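Local coordinates for ESX-1 secretion-associated protein EspB (PDB 7P0Z) that is secreted through the ESX-1 system of Mycobacterium marinum and assembles into a seven-subunit, channel-like oligomer, which suggests a part in protein transport, at residues Leu17-Ala20 with Asp21-Glu24; Ala48-Leu51 with Ala52-Asp56; Gly65-Glu68 with Arg69-Ala73; Ala247-Leu250 with Tyr251-Gln255. All coordinates share one frame; numbering follows the deposited sequence.

The four contacts follow one another along the chain. Each lies within a single helix, so none closes a loop, and none nests with or crosses another. Contact 1 ends helix 13-23. Contacts 2 and 3 are separate parts of the long helix 42-81, their centres about 26 Å apart, and both touch the second subunit. That helix runs back past contact 1, so contacts 1 and 3 meet side by side: Val23 packs on Leu72, with Val23 CG2 3.6 Å from Leu72 CD2. These three belong to the PE domain. Contact 4, on helix 244-268 of the PPE domain, lies at the far end of the molecule, with its centre about 69 Å from that of contact 1.

Contact 1 (Leu17-Ala20 with Asp21-Glu24); sequences LNRA and DEVE
The C-terminal end of helix 13-23 brings Leu17-Ala20 against Asp21-Glu24. Asp21 N bonds to Leu17 O at 3.0 Å, and Glu22 N to Asn18 O at 2.9 Å. The last turn is less regular. Val23 N gives a bond of 2.9 Å to Arg19 O, bent to 132° at the hydrogen, and a weak one of 3.4 Å to Ala20 O. Glu24 then leaves the helical backbone angles. Arg19 and Glu22 lie side by side and point the same way. The Arg19 chain is folded at chi2 and chi3, which carries NE forward along the helix, toward Glu22. Glu22 OE1 sits 3.7 Å from Arg19 NE, well out of the guanidinium plane, so this long salt bridge rests on charge alone. Arg19 NH2 is instead bonded to Arg173 O, while Glu22 OE2 pairs with Arg173 NH1. Val23 CG1 packs against its own helix at 3.3 Å from Ala20 O. Beyond the segments, Arg77 forms salt bridges with both Asp21 and Glu24, tying the helix end to helix 42-81. Ala20 and Val23 cover Leu76 and Leu72 there. Two helices packed in opposite directions like this are typical of the PE domain.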
loop_
_atom_site.group_PDB
_atom_site.type_symbol
_atom_site.label_atom_id
_atom_site.label_comp_id
_atom_site.label_asym_id
_atom_site.label_seq_id
_atom_site.Cartn_x
_atom_site.Cartn_y
_atom_site.Cartn_z
ATOM N N LEU A 17 33.873 33.973 -12.767
ATOM C CA LEU A 17 33.301 35.240 -12.334
ATOM C C LEU A 17 31.982 35.526 -13.032
ATOM O O LEU A 17 31.036 36.025 -12.410
ATOM C CB LEU A 17 34.291 36.376 -12.570
ATOM C CG LEU A 17 35.535 36.264 -11.707
ATOM C CD1 LEU A 17 36.587 37.210 -12.182
ATOM C CD2 LEU A 17 35.211 36.519 -10.264
ATOM N N ASN A 18 31.897 35.225 -14.320
ATOM C CA ASN A 18 30.643 35.424 -15.021
ATOM C C ASN A 18 29.548 34.544 -14.445
ATOM O O ASN A 18 28.407 34.983 -14.290
ATOM C CB ASN A 18 30.820 35.146 -16.502
ATOM C CG ASN A 18 31.576 36.225 -17.201
ATOM O OD1 ASN A 18 31.700 37.335 -16.708
ATOM N ND2 ASN A 18 32.072 35.912 -18.371
ATOM N N ARG A 19 29.879 33.305 -14.113
ATOM C CA ARG A 19 28.887 32.424 -13.526
ATOM C C ARG A 19 28.467 32.908 -12.151
ATOM O O ARG A 19 27.306 32.764 -11.767
ATOM C CB ARG A 19 29.437 31.010 -13.462
ATOM C CG ARG A 19 29.613 30.386 -14.807
ATOM C CD ARG A 19 28.334 30.377 -15.608
ATOM N NE ARG A 19 27.288 29.652 -14.910
ATOM C CZ ARG A 19 27.164 28.334 -14.918
ATOM N NH1 ARG A 19 28.021 27.592 -15.583
ATOM N NH2 ARG A 19 26.187 27.760 -14.242
ATOM N N ALA A 20 29.394 33.485 -11.395
ATOM C CA ALA A 20 29.039 34.042 -10.097
ATOM C C ALA A 20 28.058 35.190 -10.240
ATOM O O ALA A 20 27.098 35.292 -9.476
ATOM C CB ALA A 20 30.284 34.506 -9.355
ATOM N N ASP A 21 28.278 36.067 -11.207
ATOM C CA ASP A 21 27.293 37.119 -11.405
ATOM C C ASP A 21 25.967 36.566 -11.894
ATOM O O ASP A 21 24.914 37.076 -11.518
ATOM C CB ASP A 21 27.813 38.168 -12.361
ATOM C CG ASP A 21 28.820 39.062 -11.713
ATOM O OD1 ASP A 21 28.899 39.057 -10.474
ATOM O OD2 ASP A 21 29.540 39.774 -12.436
ATOM N N GLU A 22 25.995 35.524 -12.713
ATOM C CA GLU A 22 24.758 34.964 -13.222
ATOM C C GLU A 22 23.952 34.263 -12.138
ATOM O O GLU A 22 22.722 34.245 -12.199
ATOM C CB GLU A 22 25.054 33.998 -14.359
ATOM C CG GLU A 22 23.817 33.426 -14.985
ATOM C CD GLU A 22 24.086 32.487 -16.128
ATOM O OE1 GLU A 22 25.258 32.311 -16.502
ATOM O OE2 GLU A 22 23.120 31.891 -16.633
ATOM N N VAL A 23 24.611 33.683 -11.145
ATOM C CA VAL A 23 23.868 32.843 -10.229
ATOM C C VAL A 23 23.121 33.675 -9.200
ATOM O O VAL A 23 22.097 33.239 -8.676
ATOM C CB VAL A 23 24.800 31.823 -9.560
ATOM C CG1 VAL A 23 25.657 32.475 -8.511
ATOM C CG2 VAL A 23 24.002 30.680 -8.982
ATOM N N GLU A 24 23.599 34.872 -8.891
ATOM C CA GLU A 24 22.944 35.715 -7.914
ATOM C C GLU A 24 22.150 36.836 -8.554
ATOM O O GLU A 24 21.728 37.752 -7.856
ATOM C CB GLU A 24 23.963 36.296 -6.940
ATOM C CG GLU A 24 24.719 37.467 -7.507
ATOM C CD GLU A 24 25.603 38.130 -6.500
ATOM O OE1 GLU A 24 25.439 37.872 -5.297
ATOM O OE2 GLU A 24 26.457 38.938 -6.905
#

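Contact 2 (Ala48-Leu51 with Ala52-Asp56); sequences AEQL and AVSAD
Ser54 OG is held by two N-H groups, one from Gln50 NE2 in the preceding turn and one from Val274 N, from a loop much later in the chain. The bond from Gln50 NE2 to Ser54 OG is weak: 3.3 Å long, with 137° at the hydrogen. Gln50 reaches it because CG stands anti to the backbone N (chi1 179°) and the chain then bends at chi2 (58°), carrying the amide along the helix. Gln50 NE2 also bonds to Gln166 OE1 of the second subunit. The backbone of helix 42-81 is regular here. Ala52 N bonds to Ala48 O at 2.9 Å, and Ser54 N to Gln50 O at 2.9 Å. Val53 turns CG2 toward the preceding turn, 3.2 Å from Glu49 O. On the apolar side of the helix, Leu51 packs on Met151, and Ala55 on Phe154 and Trp158, all of helix 149-166. The buried amide and hydroxyl thus share their bonds among the helix, a loop of the same chain and a neighbouring subunit, which implies that the Gln50 amide is probably oriented by the subunit interface as well as by its own helix.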
loop_
_atom_site.group_PDB
_atom_site.type_symbol
_atom_site.label_atom_id
_atom_site.label_comp_id
_atom_site.label_asym_id
_atom_site.label_seq_id
_atom_site.Cartn_x
_atom_site.Cartn_y
_atom_site.Cartn_z
ATOM N N ALA A 48 -9.516 31.453 2.151
ATOM C CA ALA A 48 -8.787 32.600 1.642
ATOM C C ALA A 48 -7.651 32.978 2.575
ATOM O O ALA A 48 -6.556 33.319 2.127
ATOM C CB ALA A 48 -9.731 33.776 1.437
ATOM N N GLU A 49 -7.891 32.920 3.876
ATOM C CA GLU A 49 -6.831 33.263 4.804
ATOM C C GLU A 49 -5.723 32.225 4.798
ATOM O O GLU A 49 -4.546 32.572 4.903
ATOM C CB GLU A 49 -7.411 33.449 6.189
ATOM C CG GLU A 49 -7.701 34.872 6.461
ATOM C CD GLU A 49 -8.837 35.045 7.406
ATOM O OE1 GLU A 49 -9.150 34.086 8.136
ATOM O OE2 GLU A 49 -9.430 36.143 7.428
ATOM N N GLN A 50 -6.074 30.952 4.664
ATOM C CA GLN A 50 -5.060 29.920 4.530
ATOM C C GLN A 50 -4.190 30.166 3.309
ATOM O O GLN A 50 -2.966 30.052 3.381
ATOM C CB GLN A 50 -5.721 28.550 4.445
ATOM C CG GLN A 50 -4.760 27.383 4.284
ATOM C CD GLN A 50 -3.749 27.278 5.403
ATOM O OE1 GLN A 50 -4.068 26.839 6.492
ATOM N NE2 GLN A 50 -2.529 27.681 5.137
ATOM N N LEU A 51 -4.807 30.524 2.185
ATOM C CA LEU A 51 -4.043 30.844 0.988
ATOM C C LEU A 51 -3.144 32.046 1.196
ATOM O O LEU A 51 -1.995 32.047 0.755
ATOM C CB LEU A 51 -4.972 31.094 -0.189
ATOM C CG LEU A 51 -5.512 29.837 -0.844
ATOM C CD1 LEU A 51 -6.452 30.183 -1.962
ATOM C CD2 LEU A 51 -4.367 29.009 -1.354
ATOM N N ALA A 52 -3.650 33.087 1.839
ATOM C CA ALA A 52 -2.820 34.260 2.057
ATOM C C ALA A 52 -1.607 33.919 2.904
ATOM O O ALA A 52 -0.487 34.352 2.608
ATOM C CB ALA A 52 -3.640 35.366 2.703
ATOM N N VAL A 53 -1.806 33.124 3.948
ATOM C CA VAL A 53 -0.702 32.755 4.817
ATOM C C VAL A 53 0.301 31.887 4.076
ATOM O O VAL A 53 1.515 32.068 4.210
ATOM C CB VAL A 53 -1.228 32.064 6.084
ATOM C CG1 VAL A 53 -0.092 31.649 6.953
ATOM C CG2 VAL A 53 -2.088 33.011 6.853
ATOM N N SER A 54 -0.179 30.933 3.291
ATOM C CA SER A 54 0.730 30.101 2.521
ATOM C C SER A 54 1.539 30.931 1.538
ATOM O O SER A 54 2.736 30.692 1.350
ATOM C CB SER A 54 -0.050 29.023 1.792
ATOM O OG SER A 54 -0.332 27.947 2.646
ATOM N N ALA A 55 0.906 31.911 0.902
ATOM C CA ALA A 55 1.629 32.772 -0.018
ATOM C C ALA A 55 2.714 33.562 0.697
ATOM O O ALA A 55 3.847 33.654 0.213
ATOM C CB ALA A 55 0.662 33.712 -0.723
ATOM N N ASP A 56 2.383 34.139 1.848
ATOM C CA ASP A 56 3.384 34.844 2.636
ATOM C C ASP A 56 4.552 33.940 3.000
ATOM O O ASP A 56 5.715 34.351 2.935
ATOM C CB ASP A 56 2.748 35.409 3.897
ATOM C CG ASP A 56 2.004 36.679 3.643
ATOM O OD1 ASP A 56 2.416 37.430 2.746
ATOM O OD2 ASP A 56 1.001 36.934 4.328
#

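Contact 3 (Gly65-Glu68 with Arg69-Ala73); sequences GERE and RQRLA
Gly65-Glu68 and Arg69-Ala73 form unbroken helix, with Arg69 N bonded to Gly65 O at 3.0 Å and Leu72 N to Glu68 O at 2.9 Å. On one side, the guanidinium groups of Arg67 and Arg71 lie flat on each other. Their centres are 3.4 Å apart and the planes differ by 17°. Arg67 NH1 comes within 3.1 Å of Arg71 NH2, which lies over one face of the Arg67 group. Arg71 is extended from CG to NE, and Arg67 bends at chi3 (91°) to lay its end over it. Carboxylates lie close to the pair. Glu68 OE1 takes two N-H groups at the edge of the Arg67 plane, from NE at 3.1 Å and from NH2 at 3.3 Å. Arg67 NH1 forms a salt bridge with Glu187 of the second subunit, so the stack belongs to the subunit interface, and Glu68 and Glu187 probably offset the two like charges. Leu72 faces the other way, into the joint of the PE and PPE helices, and touches Ser189 and Met190 of helix 181-224. The other oxygen of Glu68, OE2, bonds to Ala282 N. Arg69 folds back along its own helix through a bend at chi3. One face of its guanidinium covers Gly65 and Glu66: NH1 lies 3.3 Å from Gly65 O at a poor angle for bonding, and NH2 lies 3.4 Å from Glu66 CA.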
loop_
_atom_site.group_PDB
_atom_site.type_symbol
_atom_site.label_atom_id
_atom_site.label_comp_id
_atom_site.label_asym_id
_atom_site.label_seq_id
_atom_site.Cartn_x
_atom_site.Cartn_y
_atom_site.Cartn_z
ATOM N N GLY A 65 16.194 31.732 0.016
ATOM C CA GLY A 65 16.947 31.205 -1.109
ATOM C C GLY A 65 17.800 32.264 -1.780
ATOM O O GLY A 65 18.907 31.991 -2.249
ATOM N N GLU A 66 17.294 33.485 -1.832
ATOM C CA GLU A 66 18.078 34.580 -2.371
ATOM C C GLU A 66 19.361 34.786 -1.576
ATOM O O GLU A 66 20.440 34.994 -2.151
ATOM C CB GLU A 66 17.230 35.835 -2.369
ATOM C CG GLU A 66 17.828 36.991 -3.043
ATOM C CD GLU A 66 16.853 38.127 -3.138
ATOM O OE1 GLU A 66 15.704 37.960 -2.677
ATOM O OE2 GLU A 66 17.227 39.192 -3.671
ATOM N N ARG A 67 19.273 34.719 -0.252
ATOM C CA ARG A 67 20.501 34.828 0.523
ATOM C C ARG A 67 21.456 33.680 0.222
ATOM O O ARG A 67 22.676 33.879 0.127
ATOM C CB ARG A 67 20.218 34.877 2.013
ATOM C CG ARG A 67 21.502 34.863 2.808
ATOM C CD ARG A 67 21.279 34.662 4.249
ATOM N NE ARG A 67 21.325 33.260 4.592
ATOM C CZ ARG A 67 21.412 32.825 5.835
ATOM N NH1 ARG A 67 21.466 33.693 6.819
ATOM N NH2 ARG A 67 21.446 31.535 6.090
ATOM N N GLU A 68 20.933 32.470 0.089
ATOM C CA GLU A 68 21.825 31.361 -0.221
ATOM C C GLU A 68 22.532 31.572 -1.550
ATOM O O GLU A 68 23.698 31.204 -1.709
ATOM C CB GLU A 68 21.077 30.038 -0.224
ATOM C CG GLU A 68 20.659 29.586 1.148
ATOM C CD GLU A 68 21.778 29.705 2.176
ATOM O OE1 GLU A 68 21.756 30.660 2.971
ATOM O OE2 GLU A 68 22.679 28.850 2.188
ATOM N N ARG A 69 21.853 32.168 -2.514
ATOM C CA ARG A 69 22.512 32.396 -3.788
ATOM C C ARG A 69 23.580 33.476 -3.684
ATOM O O ARG A 69 24.619 33.384 -4.342
ATOM C CB ARG A 69 21.484 32.715 -4.859
ATOM C CG ARG A 69 20.721 31.490 -5.270
ATOM C CD ARG A 69 19.896 31.737 -6.481
ATOM N NE ARG A 69 18.969 32.830 -6.275
ATOM C CZ ARG A 69 17.800 32.704 -5.671
ATOM N NH1 ARG A 69 17.430 31.536 -5.192
ATOM N NH2 ARG A 69 17.015 33.748 -5.537
ATOM N N GLN A 70 23.369 34.497 -2.857
ATOM C CA GLN A 70 24.463 35.440 -2.647
ATOM C C GLN A 70 25.676 34.758 -2.047
ATOM O O GLN A 70 26.814 35.035 -2.438
ATOM C CB GLN A 70 24.068 36.582 -1.742
ATOM C CG GLN A 70 23.243 37.605 -2.340
ATOM C CD GLN A 70 23.206 38.798 -1.444
ATOM O OE1 GLN A 70 23.839 38.803 -0.395
ATOM N NE2 GLN A 70 22.460 39.817 -1.834
ATOM N N ARG A 71 25.460 33.892 -1.069
ATOM C CA ARG A 71 26.600 33.228 -0.462
ATOM C C ARG A 71 27.302 32.321 -1.452
ATOM O O ARG A 71 28.532 32.232 -1.458
ATOM C CB ARG A 71 26.168 32.458 0.771
ATOM C CG ARG A 71 25.779 33.365 1.872
ATOM C CD ARG A 71 25.310 32.615 3.044
ATOM N NE ARG A 71 24.948 33.533 4.093
ATOM C CZ ARG A 71 24.764 33.172 5.345
ATOM N NH1 ARG A 71 24.885 31.908 5.684
ATOM N NH2 ARG A 71 24.441 34.077 6.239
ATOM N N LEU A 72 26.543 31.652 -2.305
ATOM C CA LEU A 72 27.158 30.819 -3.322
ATOM C C LEU A 72 27.989 31.649 -4.292
ATOM O O LEU A 72 29.081 31.241 -4.692
ATOM C CB LEU A 72 26.081 30.035 -4.055
ATOM C CG LEU A 72 26.466 29.281 -5.317
ATOM C CD1 LEU A 72 27.228 28.037 -4.977
ATOM C CD2 LEU A 72 25.224 28.926 -6.078
ATOM N N ALA A 73 27.490 32.817 -4.680
ATOM C CA ALA A 73 28.268 33.683 -5.555
ATOM C C ALA A 73 29.553 34.145 -4.881
ATOM O O ALA A 73 30.610 34.214 -5.517
ATOM C CB ALA A 73 27.431 34.880 -5.985
#

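Contact 4 (Ala247-Leu250 with Tyr251-Gln255); sequences AIKL and YAEYQ
Leu250 and Tyr254 make an i to i+4 CH-pi contact on helix 244-268, part of the PPE domain. Leu250 CG lies over one face of the Tyr254 ring, 4.2 Å from its centroid and offset toward the rim. The two side chains follow different first torsions. In Leu250, CG is anti to the backbone N (chi1 -162°). In Tyr254, CG is anti to the carbonyl carbon and beside the backbone N, which swings the ring back toward the previous turn. The two leucine branches part: CD1 meets Tyr254 CE1 at 3.7 Å, while CD2 is nearest the hydroxyl, Tyr254 OH, at 4.0 Å. Both residues also pack on Leu234 of helix 228-237, so the pair fills part of the seam between these two helices.

Lys249 and Glu253 form a second pair one residue earlier. Their side chains run side by side and point the same way. The lysine is extended until its last torsion, where chi4 of -74° turns the ammonium toward the glutamate. The salt bridge is long, with Lys249 NZ 3.7 Å from Glu253 OE2, and Lys249 is exposed to solvent, so the tie is probably loose. Glu253 OE1 lies beside the methyl Leu250 CD1 instead.

Tyr251 takes another course. Its ring leads away from Ala247-Leu250 and meets Phe132 edge-to-face. The backbone bonds are those of regular helix: Tyr251 N to Ala247 O is 2.8 Å, and Tyr254 N to Leu250 O is 2.9 Å. That same carbonyl sits close under the tyrosine side chain, with Leu250 O 3.5 Å from Tyr254 CG.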
loop_
_atom_site.group_PDB
_atom_site.type_symbol
_atom_site.label_atom_id
_atom_site.label_comp_id
_atom_site.label_asym_id
_atom_site.label_seq_id
_atom_site.Cartn_x
_atom_site.Cartn_y
_atom_site.Cartn_z
ATOM N N ALA A 247 -45.583 23.441 -1.378
ATOM C CA ALA A 247 -44.550 24.300 -0.830
ATOM C C ALA A 247 -43.840 23.654 0.345
ATOM O O ALA A 247 -42.633 23.812 0.497
ATOM C CB ALA A 247 -45.153 25.634 -0.411
ATOM N N ILE A 248 -44.565 22.972 1.219
ATOM C CA ILE A 248 -43.904 22.376 2.371
ATOM C C ILE A 248 -42.946 21.289 1.921
ATOM O O ILE A 248 -41.819 21.177 2.423
ATOM C CB ILE A 248 -44.970 21.860 3.352
ATOM C CG1 ILE A 248 -45.962 22.990 3.654
ATOM C CG2 ILE A 248 -44.347 21.324 4.615
ATOM C CD1 ILE A 248 -47.212 22.532 4.309
ATOM N N LYS A 249 -43.374 20.487 0.951
ATOM C CA LYS A 249 -42.500 19.510 0.321
ATOM C C LYS A 249 -41.249 20.170 -0.247
ATOM O O LYS A 249 -40.120 19.730 0.007
ATOM C CB LYS A 249 -43.285 18.798 -0.774
ATOM C CG LYS A 249 -42.523 17.784 -1.583
ATOM C CD LYS A 249 -43.454 17.147 -2.583
ATOM C CE LYS A 249 -42.751 16.207 -3.521
ATOM N NZ LYS A 249 -41.980 16.976 -4.497
ATOM N N LEU A 250 -41.436 21.249 -1.000
ATOM C CA LEU A 250 -40.307 21.928 -1.618
ATOM C C LEU A 250 -39.376 22.522 -0.573
ATOM O O LEU A 250 -38.158 22.531 -0.759
ATOM C CB LEU A 250 -40.800 23.013 -2.566
ATOM C CG LEU A 250 -39.758 23.495 -3.575
ATOM C CD1 LEU A 250 -39.015 22.331 -4.160
ATOM C CD2 LEU A 250 -40.382 24.307 -4.679
ATOM N N TYR A 251 -39.925 23.045 0.514
ATOM C CA TYR A 251 -39.094 23.583 1.581
ATOM C C TYR A 251 -38.208 22.507 2.162
ATOM O O TYR A 251 -37.016 22.720 2.389
ATOM C CB TYR A 251 -39.968 24.149 2.677
ATOM C CG TYR A 251 -39.232 24.683 3.860
ATOM C CD1 TYR A 251 -38.794 25.977 3.878
ATOM C CD2 TYR A 251 -38.995 23.906 4.969
ATOM C CE1 TYR A 251 -38.155 26.492 4.954
ATOM C CE2 TYR A 251 -38.347 24.414 6.046
ATOM C CZ TYR A 251 -37.927 25.710 6.029
ATOM O OH TYR A 251 -37.276 26.247 7.093
ATOM N N ALA A 252 -38.783 21.349 2.442
ATOM C CA ALA A 252 -37.961 20.285 2.988
ATOM C C ALA A 252 -36.891 19.870 1.994
ATOM O O ALA A 252 -35.754 19.583 2.385
ATOM C CB ALA A 252 -38.822 19.092 3.382
ATOM N N GLU A 253 -37.223 19.826 0.707
ATOM C CA GLU A 253 -36.209 19.424 -0.260
ATOM C C GLU A 253 -35.085 20.445 -0.360
ATOM O O GLU A 253 -33.907 20.078 -0.425
ATOM C CB GLU A 253 -36.830 19.189 -1.623
ATOM C CG GLU A 253 -37.549 17.871 -1.698
ATOM C CD GLU A 253 -38.049 17.557 -3.083
ATOM O OE1 GLU A 253 -37.970 18.440 -3.958
ATOM O OE2 GLU A 253 -38.500 16.419 -3.300
ATOM N N TYR A 254 -35.428 21.727 -0.395
ATOM C CA TYR A 254 -34.409 22.756 -0.387
ATOM C C TYR A 254 -33.525 22.622 0.828
ATOM O O TYR A 254 -32.303 22.683 0.726
ATOM C CB TYR A 254 -35.025 24.141 -0.392
ATOM C CG TYR A 254 -35.517 24.596 -1.716
ATOM C CD1 TYR A 254 -35.459 23.775 -2.822
ATOM C CD2 TYR A 254 -35.949 25.895 -1.882
ATOM C CE1 TYR A 254 -35.889 24.217 -4.035
ATOM C CE2 TYR A 254 -36.365 26.345 -3.079
ATOM C CZ TYR A 254 -36.336 25.512 -4.156
ATOM O OH TYR A 254 -36.768 26.001 -5.359
ATOM N N GLN A 255 -34.125 22.484 1.991
ATOM C CA GLN A 255 -33.350 22.486 3.214
ATOM C C GLN A 255 -32.416 21.292 3.249
ATOM O O GLN A 255 -31.262 21.400 3.687
ATOM C CB GLN A 255 -34.313 22.503 4.382
ATOM C CG GLN A 255 -33.717 22.757 5.690
ATOM C CD GLN A 255 -34.778 22.925 6.724
ATOM O OE1 GLN A 255 -35.952 22.821 6.419
ATOM N NE2 GLN A 255 -34.377 23.194 7.957
#